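Side-chain contacts in putative ABC transporter subunit, substrate-binding component (Rhodopseudomonas palustris, PDB 4EVS), which binds 4-hydroxybenzoate and probably serves as the solute-binding component of an ABC transporter for lignin-derived benzoate derivatives: residues Phe25-Asp30 and Ala269-Gly274; Ile242-Ile247 and Gly350-Lys355. All coordinates share one frame; numbering follows the deposited sequence.

Contact 1 (Phe25-Asp30 and Ala269-Gly274); sequences FKMGID and ALLQKG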
ATOM      1  N   PHE A  25       2.217  -9.259   5.727  1.00 15.93           N
ATOM      2  CA  PHE A  25       1.392  -8.847   6.865  1.00 15.86           C
ATOM      3  C   PHE A  25       1.842  -9.618   8.085  1.00 16.58           C
ATOM      4  O   PHE A  25       2.039  -9.052   9.154  1.00 17.28           O
ATOM      5  CB  PHE A  25      -0.100  -9.137   6.633  1.00 16.72           C
ATOM      6  CG  PHE A  25      -0.824  -8.254   5.633  1.00 15.01           C
ATOM      7  CD1 PHE A  25      -0.360  -7.015   5.202  1.00 14.26           C
ATOM      8  CD2 PHE A  25      -2.057  -8.686   5.133  1.00 14.72           C
ATOM      9  CE1 PHE A  25      -1.122  -6.255   4.334  1.00 16.74           C
ATOM     10  CE2 PHE A  25      -2.815  -7.928   4.276  1.00 16.48           C
ATOM     11  CZ  PHE A  25      -2.339  -6.733   3.846  1.00 16.26           C
ATOM     12  N   LYS A  26       1.957 -10.928   7.935  1.00 16.14           N
ATOM     13  CA  LYS A  26       2.403 -11.777   9.021  1.00 17.38           C
ATOM     14  C   LYS A  26       3.815 -11.390   9.478  1.00 17.86           C
ATOM     15  O   LYS A  26       4.091 -11.347  10.664  1.00 17.60           O
ATOM     16  CB  LYS A  26       2.332 -13.251   8.615  1.00 17.70           C
ATOM     17  CG  LYS A  26       2.712 -14.203   9.721  1.00 21.14           C
ATOM     18  CD  LYS A  26       2.612 -15.648   9.282  1.00 26.74           C
ATOM     19  CE  LYS A  26       1.213 -16.126   9.209  1.00 31.97           C
ATOM     20  NZ  LYS A  26       1.143 -17.650   9.056  1.00 37.91           N
HETATM   21  N   MSE A  27       4.700 -11.113   8.535  1.00 17.12           N
HETATM   22  CA  MSE A  27       6.097 -10.730   8.865  1.00 17.43           C
HETATM   23  C   MSE A  27       6.103  -9.483   9.748  1.00 17.52           C
HETATM   24  O   MSE A  27       6.868  -9.398  10.717  1.00 18.03           O
HETATM   25  CB  MSE A  27       6.923 -10.503   7.591  1.00 18.31           C
HETATM   26  CG  MSE A  27       7.243 -11.767   6.811  1.00 19.57           C
HETATM   27 SE   MSE A  27       7.840 -11.499   5.047  0.60 28.07          SE
HETATM   28  CE  MSE A  27       8.720  -9.841   5.124  1.00 32.31           C
ATOM     29  N   GLY A  28       5.274  -8.494   9.376  1.00 16.67           N
ATOM     30  CA  GLY A  28       5.232  -7.246  10.102  1.00 16.30           C
ATOM     31  C   GLY A  28       4.643  -7.399  11.497  1.00 15.79           C
ATOM     32  O   GLY A  28       5.117  -6.797  12.450  1.00 16.73           O
ATOM     33  N   ILE A  29       3.549  -8.172  11.592  1.00 15.15           N
ATOM     34  CA  ILE A  29       2.957  -8.495  12.886  1.00 16.10           C
ATOM     35  C   ILE A  29       3.965  -9.263  13.737  1.00 18.09           C
ATOM     36  O   ILE A  29       4.160  -8.951  14.926  1.00 18.39           O
ATOM     37  CB  ILE A  29       1.612  -9.231  12.713  1.00 17.01           C
ATOM     38  CG1 ILE A  29       0.556  -8.283  12.166  1.00 17.26           C
ATOM     39  CG2 ILE A  29       1.198  -9.890  14.042  1.00 18.87           C
ATOM     40  CD1 ILE A  29      -0.673  -8.956  11.495  1.00 19.43           C
ATOM     41  N   ASP A  30       4.654 -10.207  13.131  1.00 19.67           N
ATOM     42  CA  ASP A  30       5.671 -10.976  13.868  1.00 20.43           C
ATOM     43  C   ASP A  30       6.801 -10.057  14.372  1.00 19.62           C
ATOM     44  O   ASP A  30       7.306 -10.240  15.496  1.00 20.66           O
ATOM     45  CB  ASP A  30       6.275 -12.092  13.025  1.00 21.04           C
ATOM     46  CG  ASP A  30       5.318 -13.263  12.781  1.00 24.97           C
ATOM     47  OD1 ASP A  30       4.290 -13.398  13.510  1.00 25.58           O
ATOM     48  OD2 ASP A  30       5.634 -14.082  11.853  1.00 27.32           O
ATOM     49  N   ALA A 269      15.716  -5.312  11.725  1.00 16.86           N
ATOM     50  CA  ALA A 269      16.229  -6.306  12.645  1.00 16.78           C
ATOM     51  C   ALA A 269      15.111  -7.150  13.248  1.00 17.88           C
ATOM     52  O   ALA A 269      15.262  -8.372  13.390  1.00 18.86           O
ATOM     53  CB  ALA A 269      17.046  -5.634  13.751  1.00 16.81           C
ATOM     54  N   LEU A 270      13.981  -6.512  13.577  1.00 17.63           N
ATOM     55  CA  LEU A 270      12.840  -7.232  14.158  1.00 17.12           C
ATOM     56  C   LEU A 270      12.181  -8.182  13.161  1.00 16.59           C
ATOM     57  O   LEU A 270      11.756  -9.283  13.477  1.00 19.04           O
ATOM     58  CB  LEU A 270      11.826  -6.218  14.732  1.00 17.78           C
ATOM     59  CG  LEU A 270      12.310  -5.485  15.980  1.00 18.32           C
ATOM     60  CD1 LEU A 270      11.468  -4.256  16.218  1.00 22.19           C
ATOM     61  CD2 LEU A 270      12.329  -6.460  17.177  1.00 19.51           C
ATOM     62  N   LEU A 271      12.131  -7.756  11.900  1.00 17.57           N
ATOM     63  CA  LEU A 271      11.647  -8.620  10.827  1.00 17.57           C
ATOM     64  C   LEU A 271      12.492  -9.881  10.776  1.00 17.75           C
ATOM     65  O   LEU A 271      11.969 -10.966  10.639  1.00 18.71           O
ATOM     66  CB  LEU A 271      11.670  -7.889   9.472  1.00 18.44           C
ATOM     67  CG  LEU A 271      10.541  -6.895   9.280  1.00 18.82           C
ATOM     68  CD1 LEU A 271      10.893  -5.985   8.141  1.00 18.93           C
ATOM     69  CD2 LEU A 271       9.176  -7.608   8.983  1.00 19.71           C
ATOM     70  N   GLN A 272      13.805  -9.718  10.852  1.00 17.28           N
ATOM     71  CA  GLN A 272      14.695 -10.866  10.821  1.00 17.68           C
ATOM     72  C   GLN A 272      14.498 -11.742  12.061  1.00 18.66           C
ATOM     73  O   GLN A 272      14.472 -12.990  11.983  1.00 20.55           O
ATOM     74  CB  GLN A 272      16.152 -10.440  10.675  1.00 18.44           C
ATOM     75  CG  GLN A 272      16.493  -9.824   9.323  1.00 18.22           C
ATOM     76  CD  GLN A 272      17.907  -9.270   9.268  1.00 19.09           C
ATOM     77  OE1 GLN A 272      18.312  -8.528  10.168  1.00 22.25           O
ATOM     78  NE2 GLN A 272      18.659  -9.591   8.194  1.00 22.59           N
ATOM     79  N   LYS A 273      14.403 -11.085  13.207  1.00 19.87           N
ATOM     80  CA  LYS A 273      14.203 -11.791  14.489  1.00 21.84           C
ATOM     81  C   LYS A 273      12.897 -12.584  14.482  1.00 22.92           C
ATOM     82  O   LYS A 273      12.801 -13.682  15.044  1.00 23.54           O
ATOM     83  CB  LYS A 273      14.242 -10.767  15.641  1.00 21.85           C
ATOM     84  CG  LYS A 273      14.170 -11.329  17.013  1.00 24.08           C
ATOM     85  CD  LYS A 273      14.451 -10.312  18.035  1.00 27.02           C
ATOM     86  CE  LYS A 273      14.507 -11.033  19.390  1.00 30.46           C
ATOM     87  NZ  LYS A 273      14.774 -10.179  20.591  1.00 34.21           N
ATOM     88  N   GLY A 274      11.871 -12.021  13.851  1.00 23.01           N
ATOM     89  CA  GLY A 274      10.582 -12.720  13.765  1.00 23.20           C
ATOM     90  C   GLY A 274      10.591 -13.818  12.707  1.00 23.66           C
ATOM     91  O   GLY A 274       9.584 -14.528  12.565  1.00 25.58           O
TER
HETATM   92  O   HOH W   1       9.076 -11.253  11.010  1.00 23.26           O
HETATM   93  O   HOH W   2       7.868 -13.679  10.059  1.00 28.02           O

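Contact 2 (Ile242-Ile247 and Gly350-Lys355); sequences IGDSGI and GKLINK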
ATOM      1  N   ILE A 242      12.936  -7.685 -12.212  1.00 17.09           N
ATOM      2  CA  ILE A 242      13.075  -6.623 -13.192  1.00 17.98           C
ATOM      3  C   ILE A 242      14.499  -6.595 -13.712  1.00 17.82           C
ATOM      4  O   ILE A 242      14.717  -6.457 -14.948  1.00 20.18           O
ATOM      5  CB  ILE A 242      12.709  -5.228 -12.613  1.00 17.55           C
ATOM      6  CG1 ILE A 242      11.240  -5.179 -12.233  1.00 20.18           C
ATOM      7  CG2 ILE A 242      13.040  -4.143 -13.580  1.00 20.05           C
ATOM      8  CD1 ILE A 242      10.872  -3.992 -11.324  1.00 24.36           C
ATOM      9  N   GLY A 243      15.449  -6.679 -12.787  1.00 19.13           N
ATOM     10  CA  GLY A 243      16.876  -6.670 -13.043  1.00 19.28           C
ATOM     11  C   GLY A 243      17.446  -5.292 -13.315  1.00 18.35           C
ATOM     12  O   GLY A 243      16.746  -4.249 -13.198  1.00 18.79           O
ATOM     13  N   ASP A 244      18.717  -5.272 -13.705  1.00 19.70           N
ATOM     14  CA  ASP A 244      19.412  -4.011 -13.845  1.00 19.54           C
ATOM     15  C   ASP A 244      18.838  -3.123 -14.940  1.00 20.69           C
ATOM     16  O   ASP A 244      19.011  -1.920 -14.880  1.00 21.88           O
ATOM     17  CB  ASP A 244      20.910  -4.200 -14.076  1.00 20.07           C
ATOM     18  CG  ASP A 244      21.638  -4.779 -12.884  1.00 24.23           C
ATOM     19  OD1 ASP A 244      21.104  -4.857 -11.758  1.00 26.05           O
ATOM     20  OD2 ASP A 244      22.798  -5.174 -13.107  1.00 30.20           O
ATOM     21  N   SER A 245      18.083  -3.683 -15.871  1.00 22.45           N
ATOM     22  CA  SER A 245      17.360  -2.783 -16.773  1.00 23.21           C
ATOM     23  C   SER A 245      16.324  -1.885 -16.096  1.00 23.77           C
ATOM     24  O   SER A 245      15.858  -0.897 -16.680  1.00 25.53           O
ATOM     25  CB  SER A 245      16.721  -3.537 -17.916  1.00 24.92           C
ATOM     26  OG  SER A 245      17.738  -3.977 -18.765  1.00 27.42           O
ATOM     27  N   GLY A 246      15.953  -2.192 -14.874  1.00 22.86           N
ATOM     28  CA  GLY A 246      15.049  -1.326 -14.137  1.00 22.47           C
ATOM     29  C   GLY A 246      15.683  -0.054 -13.617  1.00 20.84           C
ATOM     30  O   GLY A 246      14.968   0.859 -13.172  1.00 21.18           O
ATOM     31  N   ILE A 247      17.017   0.023 -13.644  1.00 20.62           N
ATOM     32  CA  ILE A 247      17.729   1.128 -13.075  1.00 20.19           C
ATOM     33  C   ILE A 247      17.220   2.392 -13.730  1.00 19.69           C
ATOM     34  O   ILE A 247      17.120   2.496 -14.957  1.00 21.45           O
ATOM     35  CB  ILE A 247      19.282   0.985 -13.206  1.00 19.75           C
ATOM     36  CG1 ILE A 247      19.761  -0.144 -12.285  1.00 21.18           C
ATOM     37  CG2 ILE A 247      19.963   2.335 -12.888  1.00 20.97           C
ATOM     38  CD1 ILE A 247      21.265  -0.584 -12.499  1.00 21.64           C
ATOM     39  N   GLY A 350      26.048  -3.198  -4.545  1.00 36.84           N
ATOM     40  CA  GLY A 350      25.784  -4.363  -5.385  1.00 34.60           C
ATOM     41  C   GLY A 350      24.356  -4.910  -5.372  1.00 32.29           C
ATOM     42  O   GLY A 350      24.101  -5.933  -5.991  1.00 32.47           O
ATOM     43  N   LYS A 351      23.418  -4.210  -4.718  1.00 29.66           N
ATOM     44  CA  LYS A 351      22.019  -4.639  -4.630  1.00 28.24           C
ATOM     45  C   LYS A 351      21.104  -3.577  -5.234  1.00 24.71           C
ATOM     46  O   LYS A 351      21.295  -2.394  -5.004  1.00 25.10           O
ATOM     47  CB  LYS A 351      21.639  -4.783  -3.142  1.00 29.37           C
ATOM     48  CG  LYS A 351      20.377  -5.547  -2.841  1.00 34.22           C
ATOM     49  CD  LYS A 351      20.202  -5.841  -1.307  1.00 38.69           C
ATOM     50  CE  LYS A 351      19.157  -4.930  -0.609  1.00 41.71           C
ATOM     51  NZ  LYS A 351      19.675  -3.589  -0.188  1.00 42.00           N
ATOM     52  N   LEU A 352      20.063  -3.983  -5.937  1.00 21.33           N
ATOM     53  CA  LEU A 352      19.070  -2.991  -6.385  1.00 19.84           C
ATOM     54  C   LEU A 352      18.163  -2.576  -5.253  1.00 18.24           C
ATOM     55  O   LEU A 352      17.677  -3.409  -4.487  1.00 18.59           O
ATOM     56  CB  LEU A 352      18.235  -3.564  -7.527  1.00 20.42           C
ATOM     57  CG  LEU A 352      18.973  -3.815  -8.842  1.00 20.21           C
ATOM     58  CD1 LEU A 352      18.144  -4.744  -9.760  1.00 22.68           C
ATOM     59  CD2 LEU A 352      19.323  -2.520  -9.535  1.00 23.71           C
ATOM     60  N   ILE A 353      17.986  -1.270  -5.124  1.00 18.36           N
ATOM     61  CA  ILE A 353      17.123  -0.654  -4.139  1.00 17.76           C
ATOM     62  C   ILE A 353      16.244   0.426  -4.772  1.00 17.54           C
ATOM     63  O   ILE A 353      16.504   0.836  -5.894  1.00 17.66           O
ATOM     64  CB  ILE A 353      17.926  -0.007  -2.984  1.00 18.48           C
ATOM     65  CG1 ILE A 353      18.759   1.209  -3.436  1.00 20.02           C
ATOM     66  CG2 ILE A 353      18.776  -1.068  -2.263  1.00 17.89           C
ATOM     67  CD1 ILE A 353      19.170   2.105  -2.225  1.00 20.07           C
ATOM     68  N   ASN A 354      15.202   0.845  -4.057  1.00 17.42           N
ATOM     69  CA  ASN A 354      14.529   2.094  -4.374  1.00 16.59           C
ATOM     70  C   ASN A 354      15.160   3.173  -3.530  1.00 17.97           C
ATOM     71  O   ASN A 354      14.874   3.287  -2.338  1.00 19.35           O
ATOM     72  CB  ASN A 354      13.034   1.999  -4.117  1.00 16.75           C
ATOM     73  CG  ASN A 354      12.305   1.131  -5.145  1.00 16.99           C
ATOM     74  OD1 ASN A 354      12.437   1.339  -6.357  1.00 19.40           O
ATOM     75  ND2 ASN A 354      11.618   0.094  -4.665  1.00 17.76           N
ATOM     76  N   LYS A 355      16.076   3.926  -4.136  1.00 17.70           N
ATOM     77  CA  LYS A 355      16.799   4.987  -3.380  1.00 18.37           C
ATOM     78  C   LYS A 355      15.938   6.222  -3.205  1.00 17.93           C
ATOM     79  O   LYS A 355      15.521   6.835  -4.189  1.00 18.06           O
ATOM     80  CB  LYS A 355      18.074   5.396  -4.089  1.00 18.18           C
ATOM     81  CG  LYS A 355      18.941   6.374  -3.294  1.00 22.82           C
ATOM     82  CD  LYS A 355      20.198   6.714  -4.042  1.00 28.21           C
ATOM     83  CE  LYS A 355      21.115   7.646  -3.214  1.00 31.85           C
ATOM     84  NZ  LYS A 355      22.237   8.173  -4.042  1.00 36.22           N
TER

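Contact 1 (Phe25-Asp30 and Ala269-Gly274)
Helix 19-36 meets the C-terminal end of helix 262-273 and Gly274 just beyond it at two points, Met27 with Leu271, whose CA atoms are 6.3 Å apart, and Asp30 with Gly274, whose CA atoms close to 5.2 Å. At the first, one branch of Leu271 does the touching: CD2 lies against the peptide that follows Met27, 3.4 Å from Met27 O, and also meets Met27 CB at 3.9 Å. The leucine CG stands beside its own backbone N (chi1 -77°), and chi2 of 164° extends CD1 nearly anti to CA and leaves CD2 as the branch that meets helix 19-36. Met27, present as selenomethionine, offers this neighbour mainly its CB, while its side chain also packs on Ala276 and Val281. In the type I periplasmic binding fold of the leucine-binding protein family, to which this protein belongs, the contact brings a helix from the start of the chain against one from its later part, with helix 283-302 close to both. The missing side chain of Gly274 matters here, because a beta carbon in that position would crowd Asp30 CB. Two waters link polar atoms of the two segments. One molecule is hydrogen-bonded to Met27 O and Leu271 O, at 2.9 Å from each. A second bridges Asp30 OD2, at 2.9 Å, and Gly274 O, at 3.2 Å.

Contact 2 (Ile242-Ile247 and Gly350-Lys355)
Leu352 reaches from the start of strand 351-363 into the turn 243-247, where it meets Gly243, Asp244 and Ile247, and nearly all of the contact hangs on its isobutyl group. Its CB points at the turn, and chi1 of -67° holds CG beside the backbone N, which carries the branch point to 3.8 Å from Asp244 OD1. From there the two methyls part. CD1 lies 3.7 Å from Gly243 C and touches Asp244 OD1 at 3.6 Å; CD2 turns to Ile247, meeting CG1 at 3.7 Å and, a little farther off, CD1 of that isoleucine, the two side chains crossing at about a right angle. CD2 also approaches Asp244 OD1, and a single carboxylate oxygen therefore rests against the branch carbon and both methyls by van der Waals contact alone. The aspartate's other oxygen, OD2, has a long, weak ion pair with Lys347. A short 3-10 turn shapes the receiving surface: Gly246 N bonds to Gly243 O at 2.8 Å, and Gly243, the first residue beyond helix 239-242, has a positive phi (78°). With alanine at Leu352, a gap would probably open between strand and turn, and Ile247 CG1 would lose the methyl it packs on. Leu352 also packs on Leu239 of helix 239-242 and on Lys347 of the antiparallel neighbour strand 335-348, while Ile242 and Ser245 pack against helix 206-217.

In the fold
The two contacts lie on different parts of the bilobal protein, their centres 24 Å apart and their nearest atoms about 10 Å from each other. Along the chain their segments alternate: 25-30, 242-247, 269-274, 350-355. Contact 1 joins helix 19-36, which packs on the sheet containing strand 43-51, to helix 262-273, whereas contact 2 involves the other sheet, through its strand 351-363 and the turn leading to its strand 250-253. Between 242-247 and 269-274 the chain passes from one lobe to the other, as befits a fold whose lobes are linked by several crossings. Neither contact includes a residue of the 4-hydroxybenzoate pocket, which draws on both lobes.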